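Local coordinates for DNA-binding protein Sso10a-2 (Sulfolobus solfataricus, PDB 4HW0) that binds DNA, probably through its winged-helix domain, dimerises by a two-stranded antiparallel coiled coil, and is thought to take part in compacting and organising archaeal chromatin, at residues I36-V39 against V40-Y44; I13-D16 against I17-C21; F81-I84 against R85-Y89. All coordinates share one frame; numbering follows the deposited sequence.

Interaction 1: residues I36-V39 against V40-Y44; sequences INYV and VAQKY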
loop_
_atom_site.group_PDB
_atom_site.type_symbol
_atom_site.label_atom_id
_atom_site.label_comp_id
_atom_site.label_asym_id
_atom_site.label_seq_id
_atom_site.Cartn_x
_atom_site.Cartn_y
_atom_site.Cartn_z
ATOM N N ILE A 36 -18.663 -1.761 -15.739
ATOM C CA ILE A 36 -19.607 -1.642 -14.629
ATOM C C ILE A 36 -21.041 -1.536 -15.126
ATOM O O ILE A 36 -21.274 -1.023 -16.236
ATOM C CB ILE A 36 -19.327 -0.369 -13.774
ATOM C CG1 ILE A 36 -19.457 0.921 -14.586
ATOM C CG2 ILE A 36 -17.973 -0.458 -13.118
ATOM C CD1 ILE A 36 -19.029 2.174 -13.854
ATOM N N ASN A 37 -21.995 -2.005 -14.311
ATOM C CA ASN A 37 -23.360 -1.991 -14.715
ATOM C C ASN A 37 -23.975 -0.600 -14.578
ATOM O O ASN A 37 -23.363 0.313 -14.053
ATOM C CB ASN A 37 -24.161 -3.097 -14.006
ATOM C CG ASN A 37 -24.363 -2.826 -12.553
ATOM O OD1 ASN A 37 -24.763 -1.720 -12.167
ATOM N ND2 ASN A 37 -24.144 -3.849 -11.727
ATOM N N TYR A 38 -25.167 -0.450 -15.087
ATOM C CA TYR A 38 -25.828 0.843 -15.148
ATOM C C TYR A 38 -26.063 1.471 -13.757
ATOM O O TYR A 38 -25.918 2.691 -13.593
ATOM C CB TYR A 38 -27.141 0.714 -15.909
ATOM C CG TYR A 38 -27.908 1.996 -16.015
ATOM C CD1 TYR A 38 -27.645 2.893 -17.024
ATOM C CD2 TYR A 38 -28.888 2.312 -15.089
ATOM C CE1 TYR A 38 -28.339 4.093 -17.112
ATOM C CE2 TYR A 38 -29.592 3.496 -15.161
ATOM C CZ TYR A 38 -29.316 4.388 -16.173
ATOM O OH TYR A 38 -29.996 5.587 -16.206
ATOM N N VAL A 39 -26.382 0.627 -12.771
ATOM C CA VAL A 39 -26.635 1.071 -11.403
ATOM C C VAL A 39 -25.365 1.609 -10.784
ATOM O O VAL A 39 -25.345 2.747 -10.247
ATOM C CB VAL A 39 -27.229 -0.094 -10.565
ATOM C CG1 VAL A 39 -27.450 0.329 -9.122
ATOM C CG2 VAL A 39 -28.534 -0.546 -11.195
ATOM N N VAL A 40 -24.279 0.866 -10.912
ATOM C CA VAL A 40 -22.962 1.348 -10.433
ATOM C C VAL A 40 -22.543 2.590 -11.184
ATOM O O VAL A 40 -22.062 3.527 -10.610
ATOM C CB VAL A 40 -21.908 0.235 -10.563
ATOM C CG1 VAL A 40 -20.534 0.720 -10.174
ATOM C CG2 VAL A 40 -22.297 -0.997 -9.736
ATOM N N ALA A 41 -22.715 2.591 -12.514
ATOM C CA ALA A 41 -22.297 3.732 -13.314
ATOM C C ALA A 41 -23.029 4.986 -12.862
ATOM O O ALA A 41 -22.421 6.039 -12.669
ATOM C CB ALA A 41 -22.548 3.503 -14.782
ATOM N N GLN A 42 -24.344 4.876 -12.656
ATOM C CA GLN A 42 -25.146 6.045 -12.245
ATOM C C GLN A 42 -24.624 6.643 -10.928
ATOM O O GLN A 42 -24.465 7.899 -10.763
ATOM C CB GLN A 42 -26.606 5.580 -12.070
ATOM C CG GLN A 42 -27.590 6.530 -12.553
ATOM C CD GLN A 42 -27.265 6.877 -13.975
ATOM O OE1 GLN A 42 -27.301 8.044 -14.363
ATOM N NE2 GLN A 42 -26.876 5.868 -14.754
ATOM N N LYS A 43 -24.350 5.759 -9.971
ATOM C CA LYS A 43 -23.836 6.249 -8.684
ATOM C C LYS A 43 -22.483 7.005 -8.815
ATOM O O LYS A 43 -22.268 8.116 -8.268
ATOM C CB LYS A 43 -23.662 5.065 -7.769
ATOM C CG LYS A 43 -23.086 5.488 -6.438
ATOM C CD LYS A 43 -22.581 4.353 -5.596
ATOM C CE LYS A 43 -22.176 4.845 -4.209
ATOM N NZ LYS A 43 -22.029 3.673 -3.310
ATOM N N TYR A 44 -21.519 6.357 -9.460
ATOM C CA TYR A 44 -20.204 6.972 -9.632
ATOM C C TYR A 44 -20.176 8.179 -10.501
ATOM O O TYR A 44 -19.455 9.135 -10.192
ATOM C CB TYR A 44 -19.218 5.956 -10.219
ATOM C CG TYR A 44 -18.757 5.016 -9.159
ATOM C CD1 TYR A 44 -19.513 3.917 -8.775
ATOM C CD2 TYR A 44 -17.547 5.220 -8.559
ATOM C CE1 TYR A 44 -19.082 3.056 -7.811
ATOM C CE2 TYR A 44 -17.084 4.355 -7.606
ATOM C CZ TYR A 44 -17.850 3.273 -7.237
ATOM O OH TYR A 44 -17.369 2.462 -6.249
#
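N37 caps the first turn of helix 38-50 by accepting V40 N on its side-chain oxygen, and I36 and A41 close over the same turn as a hydrophobic staple, residue N' packing on residue N4. In the winged helix-turn-helix fold this helix follows 27-34 and occupies the place of the recognition helix, and the cap and staple mark its N-terminal end; a DNA-reading role is inferred from the family. The cap is short and straight: N37 OD1 lies 2.9 Å from V40 N with an N-H...O angle of 171°, the donor tilted out of the carbonyl plane. With CG of N37 between its own N and carbonyl carbon (chi1 71°), OD1 turns back over the helix end, where V40 CG2 comes within 3.5 Å of it. The N37 backbone oxygen meanwhile takes A41 N at 2.8 Å, which makes the asparagine grip two successive amides. I36 adopts the same first torsion with an extended tip. Its CD1 consequently reaches A41 CB at 3.9 Å, while its CB meets V40 CG1 at 4.0 Å. Beyond this turn I36 touches I17, and A41 touches I27 and V30, so the staple joins the buried side of the domain. An alanine at I36 lacks CG1, CG2 and CD1, and is likely to open a gap between A41 and I17 and to leave V40 CG1 without the CG2 methyl beside it. Elsewhere on the turn, Y38 and Q42 pair four residues apart. Q42 is bent at chi2, which folds its amide across the tyrosine, the two planes 29° apart. Its NE2 lies over one ring face, offset toward the rim, with Y38 CZ the nearest ring atom at 3.2 Å.

Interaction 2: residues I13-D16 against I17-C21; sequences IMFD and ILRNC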
loop_
_atom_site.group_PDB
_atom_site.type_symbol
_atom_site.label_atom_id
_atom_site.label_comp_id
_atom_site.label_asym_id
_atom_site.label_seq_id
_atom_site.Cartn_x
_atom_site.Cartn_y
_atom_site.Cartn_z
ATOM N N ILE A 13 -12.549 2.263 -9.664
ATOM C CA ILE A 13 -13.666 2.391 -10.577
ATOM C C ILE A 13 -13.667 3.767 -11.174
ATOM O O ILE A 13 -13.927 3.967 -12.317
ATOM C CB ILE A 13 -15.004 2.049 -9.836
ATOM C CG1 ILE A 13 -15.067 0.549 -9.612
ATOM C CG2 ILE A 13 -16.225 2.412 -10.673
ATOM C CD1 ILE A 13 -16.098 0.124 -8.579
HETATM N N MSE A 14 -13.453 4.776 -10.319
HETATM C CA MSE A 14 -13.417 6.135 -10.824
HETATM C C MSE A 14 -12.381 6.310 -11.891
HETATM O O MSE A 14 -12.594 6.989 -12.886
HETATM C CB MSE A 14 -13.167 7.107 -9.654
HETATM C CG MSE A 14 -14.299 7.210 -8.706
HETATM SE SE MSE A 14 -13.923 8.611 -7.344
HETATM C CE MSE A 14 -15.727 9.184 -7.016
ATOM N N PHE A 15 -11.208 5.739 -11.691
ATOM C CA PHE A 15 -10.151 5.786 -12.687
ATOM C C PHE A 15 -10.625 5.168 -13.977
ATOM O O PHE A 15 -10.405 5.729 -15.056
ATOM C CB PHE A 15 -8.868 5.099 -12.199
ATOM C CG PHE A 15 -7.809 4.933 -13.251
ATOM C CD1 PHE A 15 -7.094 6.007 -13.691
ATOM C CD2 PHE A 15 -7.526 3.712 -13.790
ATOM C CE1 PHE A 15 -6.112 5.894 -14.694
ATOM C CE2 PHE A 15 -6.497 3.556 -14.713
ATOM C CZ PHE A 15 -5.803 4.671 -15.195
ATOM N N ASP A 16 -11.253 4.004 -13.860
ATOM C CA ASP A 16 -11.750 3.309 -15.067
ATOM C C ASP A 16 -12.848 4.073 -15.806
ATOM O O ASP A 16 -12.897 4.085 -16.995
ATOM C CB ASP A 16 -12.194 1.899 -14.715
ATOM C CG ASP A 16 -10.991 0.957 -14.461
ATOM O OD1 ASP A 16 -9.943 1.165 -15.111
ATOM O OD2 ASP A 16 -11.098 0.051 -13.611
ATOM N N ILE A 17 -13.666 4.817 -15.075
ATOM C CA ILE A 17 -14.548 5.765 -15.749
ATOM C C ILE A 17 -13.817 6.919 -16.437
ATOM O O ILE A 17 -14.055 7.247 -17.613
ATOM C CB ILE A 17 -15.579 6.326 -14.758
ATOM C CG1 ILE A 17 -16.465 5.199 -14.276
ATOM C CG2 ILE A 17 -16.427 7.410 -15.390
ATOM C CD1 ILE A 17 -17.338 5.476 -13.087
ATOM N N LEU A 18 -13.012 7.616 -15.671
ATOM C CA LEU A 18 -12.360 8.789 -16.154
ATOM C C LEU A 18 -11.492 8.573 -17.377
ATOM O O LEU A 18 -11.400 9.456 -18.252
ATOM C CB LEU A 18 -11.498 9.406 -15.067
ATOM C CG LEU A 18 -12.349 10.043 -13.947
ATOM C CD1 LEU A 18 -11.472 10.267 -12.759
ATOM C CD2 LEU A 18 -13.064 11.300 -14.374
ATOM N N ARG A 19 -10.819 7.442 -17.413
ATOM C CA ARG A 19 -9.892 7.215 -18.520
ATOM C C ARG A 19 -10.679 6.892 -19.749
ATOM O O ARG A 19 -10.117 6.829 -20.828
ATOM C CB ARG A 19 -8.868 6.143 -18.139
ATOM C CG ARG A 19 -9.433 4.751 -18.086
ATOM C CD ARG A 19 -8.421 3.699 -17.599
ATOM N NE ARG A 19 -9.080 2.391 -17.562
ATOM C CZ ARG A 19 -9.389 1.701 -18.663
ATOM N NH1 ARG A 19 -9.088 2.172 -19.885
ATOM N NH2 ARG A 19 -10.014 0.528 -18.564
ATOM N N ASN A 20 -11.987 6.679 -19.613
ATOM C CA ASN A 20 -12.861 6.486 -20.798
ATOM C C ASN A 20 -13.705 7.707 -21.177
ATOM O O ASN A 20 -14.536 7.630 -22.089
ATOM C CB ASN A 20 -13.737 5.276 -20.527
ATOM C CG ASN A 20 -12.959 3.986 -20.689
ATOM O OD1 ASN A 20 -12.619 3.632 -21.809
ATOM N ND2 ASN A 20 -12.691 3.269 -19.580
ATOM N N CYS A 21 -13.460 8.845 -20.496
ATOM C CA CYS A 21 -14.243 10.072 -20.648
ATOM C C CYS A 21 -13.447 11.226 -21.101
ATOM O O CYS A 21 -13.784 12.357 -20.775
ATOM C CB CYS A 21 -14.921 10.557 -19.345
ATOM S SG CYS A 21 -16.152 9.362 -18.830
#
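The F15 ring carries the R19 side chain on one face: R19 CD sits 3.9 Å from the ring centroid and 30° off the normal, a CH-pi contact whose closest approach is to CE2 at 3.5 Å. R19 CG lies between its backbone N and carbonyl carbon (chi1 72°), and the extended chain carries CD over F15 and NE to D16. The guanidinium beyond is inclined to the ring and is held at its edge by D16. There OD1 lies in the guanidinium plane and accepts R19 NE at 2.9 Å through its anti lone pair, in a salt bridge with an angle of 172°. The carboxylate stands almost perpendicular to the guanidinium, and its OD2 makes a second salt bridge, to R8. Over the centre of a guanidinium face lies N20 ND2. That amide is committed to the backbone: N20 ND2 donates to D16 O at 2.7 Å, nearly along the C=O axis. N20 N bonds instead to I17 O, so the side chain supplies D16 O with the donor that a further helical turn would have given. Away from these polar groups, I13 CG2 rests on I17 CD1 at 4.1 Å. F15 and R19 meet R75 of helix 69-98, I13 and I17 pack on Y44 of helix 38-50, and I17 also touches V30 and A34 of helix 27-34, while the C21-C25 disulfide ties the following turn to strand 24-25.

Interaction 3: residues F81-I84 against R85-Y89; sequences FIKI and RENLY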
loop_
_atom_site.group_PDB
_atom_site.type_symbol
_atom_site.label_atom_id
_atom_site.label_comp_id
_atom_site.label_asym_id
_atom_site.label_seq_id
_atom_site.Cartn_x
_atom_site.Cartn_y
_atom_site.Cartn_z
ATOM N N PHE A 81 -1.575 6.215 -7.649
ATOM C CA PHE A 81 -1.924 5.369 -6.487
ATOM C C PHE A 81 -1.897 3.882 -6.842
ATOM O O PHE A 81 -1.326 3.040 -6.130
ATOM C CB PHE A 81 -3.283 5.795 -5.879
ATOM C CG PHE A 81 -3.816 4.838 -4.868
ATOM C CD1 PHE A 81 -4.558 3.712 -5.271
ATOM C CD2 PHE A 81 -3.550 5.000 -3.548
ATOM C CE1 PHE A 81 -5.013 2.804 -4.334
ATOM C CE2 PHE A 81 -4.020 4.106 -2.608
ATOM C CZ PHE A 81 -4.737 2.982 -3.003
ATOM N N ILE A 82 -2.505 3.567 -7.965
ATOM C CA ILE A 82 -2.597 2.171 -8.387
ATOM C C ILE A 82 -1.246 1.543 -8.666
ATOM O O ILE A 82 -0.937 0.437 -8.228
ATOM C CB ILE A 82 -3.532 2.081 -9.609
ATOM C CG1 ILE A 82 -4.964 2.300 -9.155
ATOM C CG2 ILE A 82 -3.382 0.740 -10.330
ATOM C CD1 ILE A 82 -5.886 2.555 -10.325
ATOM N N LYS A 83 -0.414 2.284 -9.349
ATOM C CA LYS A 83 0.899 1.844 -9.676
ATOM C C LYS A 83 1.749 1.644 -8.395
ATOM O O LYS A 83 2.404 0.639 -8.240
ATOM C CB LYS A 83 1.533 2.865 -10.627
ATOM C CG LYS A 83 3.038 2.810 -10.758
ATOM C CD LYS A 83 3.582 4.008 -11.524
ATOM C CE LYS A 83 4.897 4.509 -10.958
ATOM N NZ LYS A 83 5.169 5.911 -11.419
ATOM N N ILE A 84 1.711 2.574 -7.461
ATOM C CA ILE A 84 2.438 2.367 -6.196
ATOM C C ILE A 84 1.894 1.178 -5.408
ATOM O O ILE A 84 2.640 0.434 -4.771
ATOM C CB ILE A 84 2.376 3.649 -5.309
ATOM C CG1 ILE A 84 3.117 4.795 -6.031
ATOM C CG2 ILE A 84 3.045 3.405 -3.975
ATOM C CD1 ILE A 84 2.840 6.191 -5.504
ATOM N N ARG A 85 0.578 0.995 -5.431
ATOM C CA ARG A 85 -0.025 -0.111 -4.718
ATOM C C ARG A 85 0.484 -1.434 -5.270
ATOM O O ARG A 85 0.703 -2.392 -4.505
ATOM C CB ARG A 85 -1.545 -0.052 -4.792
ATOM C CG ARG A 85 -2.273 -1.110 -3.971
ATOM C CD ARG A 85 -3.779 -1.020 -4.154
ATOM N NE ARG A 85 -4.121 -1.301 -5.554
ATOM C CZ ARG A 85 -5.343 -1.221 -6.063
ATOM N NH1 ARG A 85 -6.378 -0.882 -5.286
ATOM N NH2 ARG A 85 -5.515 -1.491 -7.346
ATOM N N GLU A 86 0.649 -1.501 -6.584
ATOM C CA GLU A 86 1.203 -2.693 -7.195
ATOM C C GLU A 86 2.608 -2.936 -6.699
ATOM O O GLU A 86 2.990 -4.071 -6.476
ATOM C CB GLU A 86 1.249 -2.583 -8.768
ATOM C CG GLU A 86 -0.108 -2.892 -9.428
ATOM C CD GLU A 86 -0.697 -4.264 -8.954
ATOM O OE1 GLU A 86 0.036 -5.271 -9.121
ATOM O OE2 GLU A 86 -1.835 -4.361 -8.361
ATOM N N ASN A 87 3.416 -1.890 -6.645
ATOM C CA ASN A 87 4.791 -2.000 -6.148
ATOM C C ASN A 87 4.837 -2.470 -4.694
ATOM O O ASN A 87 5.692 -3.225 -4.345
ATOM C CB ASN A 87 5.526 -0.686 -6.253
ATOM C CG ASN A 87 5.777 -0.286 -7.689
ATOM O OD1 ASN A 87 5.727 -1.120 -8.597
ATOM N ND2 ASN A 87 6.006 0.998 -7.906
ATOM N N LEU A 88 3.905 -2.004 -3.889
ATOM C CA LEU A 88 3.750 -2.467 -2.516
ATOM C C LEU A 88 3.446 -3.962 -2.415
ATOM O O LEU A 88 4.077 -4.644 -1.642
ATOM C CB LEU A 88 2.662 -1.668 -1.815
ATOM C CG LEU A 88 2.612 -1.946 -0.334
ATOM C CD1 LEU A 88 3.819 -1.282 0.343
ATOM C CD2 LEU A 88 1.334 -1.364 0.226
ATOM N N TYR A 89 2.532 -4.460 -3.235
ATOM C CA TYR A 89 2.297 -5.919 -3.259
ATOM C C TYR A 89 3.547 -6.683 -3.574
ATOM O O TYR A 89 3.861 -7.656 -2.913
ATOM C CB TYR A 89 1.241 -6.389 -4.275
ATOM C CG TYR A 89 -0.193 -5.885 -4.129
ATOM C CD1 TYR A 89 -0.764 -5.579 -2.883
ATOM C CD2 TYR A 89 -1.010 -5.733 -5.291
ATOM C CE1 TYR A 89 -2.087 -5.133 -2.797
ATOM C CE2 TYR A 89 -2.323 -5.270 -5.208
ATOM C CZ TYR A 89 -2.860 -4.989 -3.962
ATOM O OH TYR A 89 -4.165 -4.537 -3.917
HETATM O O HOH W 1 -2.524 -1.878 -7.786
HETATM O O HOH W 2 3.539 -0.475 -10.535
#
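R85 lies one turn on from F81 and runs up beside its ring, and its atoms can be followed outward. CB rests on the helix backbone, 3.4 Å from F81 O. CG stands anti to the backbone N (chi1 -175°) and the chain continues straight to CD, which approaches F81 CE1 at 4.0 Å. A bend at chi3 (63°) then swings the guanidinium back along the helix, its plane steeply inclined, at 69°, to the phenylalanine ring. NE donates to water 1 at 2.8 Å, a partner lying in the guanidinium plane at its edge. NH1 again comes near F81 CE1. I82 CG1 lies over one face of the guanidinium, nearest NH2, and NH2 makes a salt bridge with E12 of helix 10-18. Water 1 gives its own hydrogens to I82 O and to E86 OE2, the latter at 2.6 Å. It thus links R85 to E86 by a bridge, and adds a second donor at I82 O, which already takes E86 N. The same device recurs on another side of the helix, where water 2 donates to K83 O at 2.8 Å and to N87 OD1 at 3.0 Å. Main-chain bonds such as L88 N to I84 O continue the regular helical ladder beneath. F81, I84 and L88 face the second subunit: I84 packs on I84 of that chain, F81 on its L88, and L88 on its F81, while R85 also packs on its L88. These reciprocal pairs are what two antiparallel helices meeting at I84 give, in keeping with the two-stranded antiparallel coiled coil of this protein, here formed by helix 69-98.

Overall arrangement
Interactions 1 and 2 belong to the globular winged-helix domain and interaction 3 to the long helix that leaves it. The first two touch directly, Y44 and I36 of 36-44 packing on I13, M14 and I17, and both are partly buried and share one apolar centre. Interaction 2 lies nearest the chain's middle and also meets interaction 3, through F15 and I82; interactions 1 and 3 stay about 12 Å apart at their nearest atoms. Chemistry follows position. A side-chain cap begins one helix, a salt bridge and a side-chain amide to carbonyl hydrogen bond lie toward the C-terminal end of another, and mid-helix, at the surface, waters bridge polar groups while apolar ones meet the second subunit.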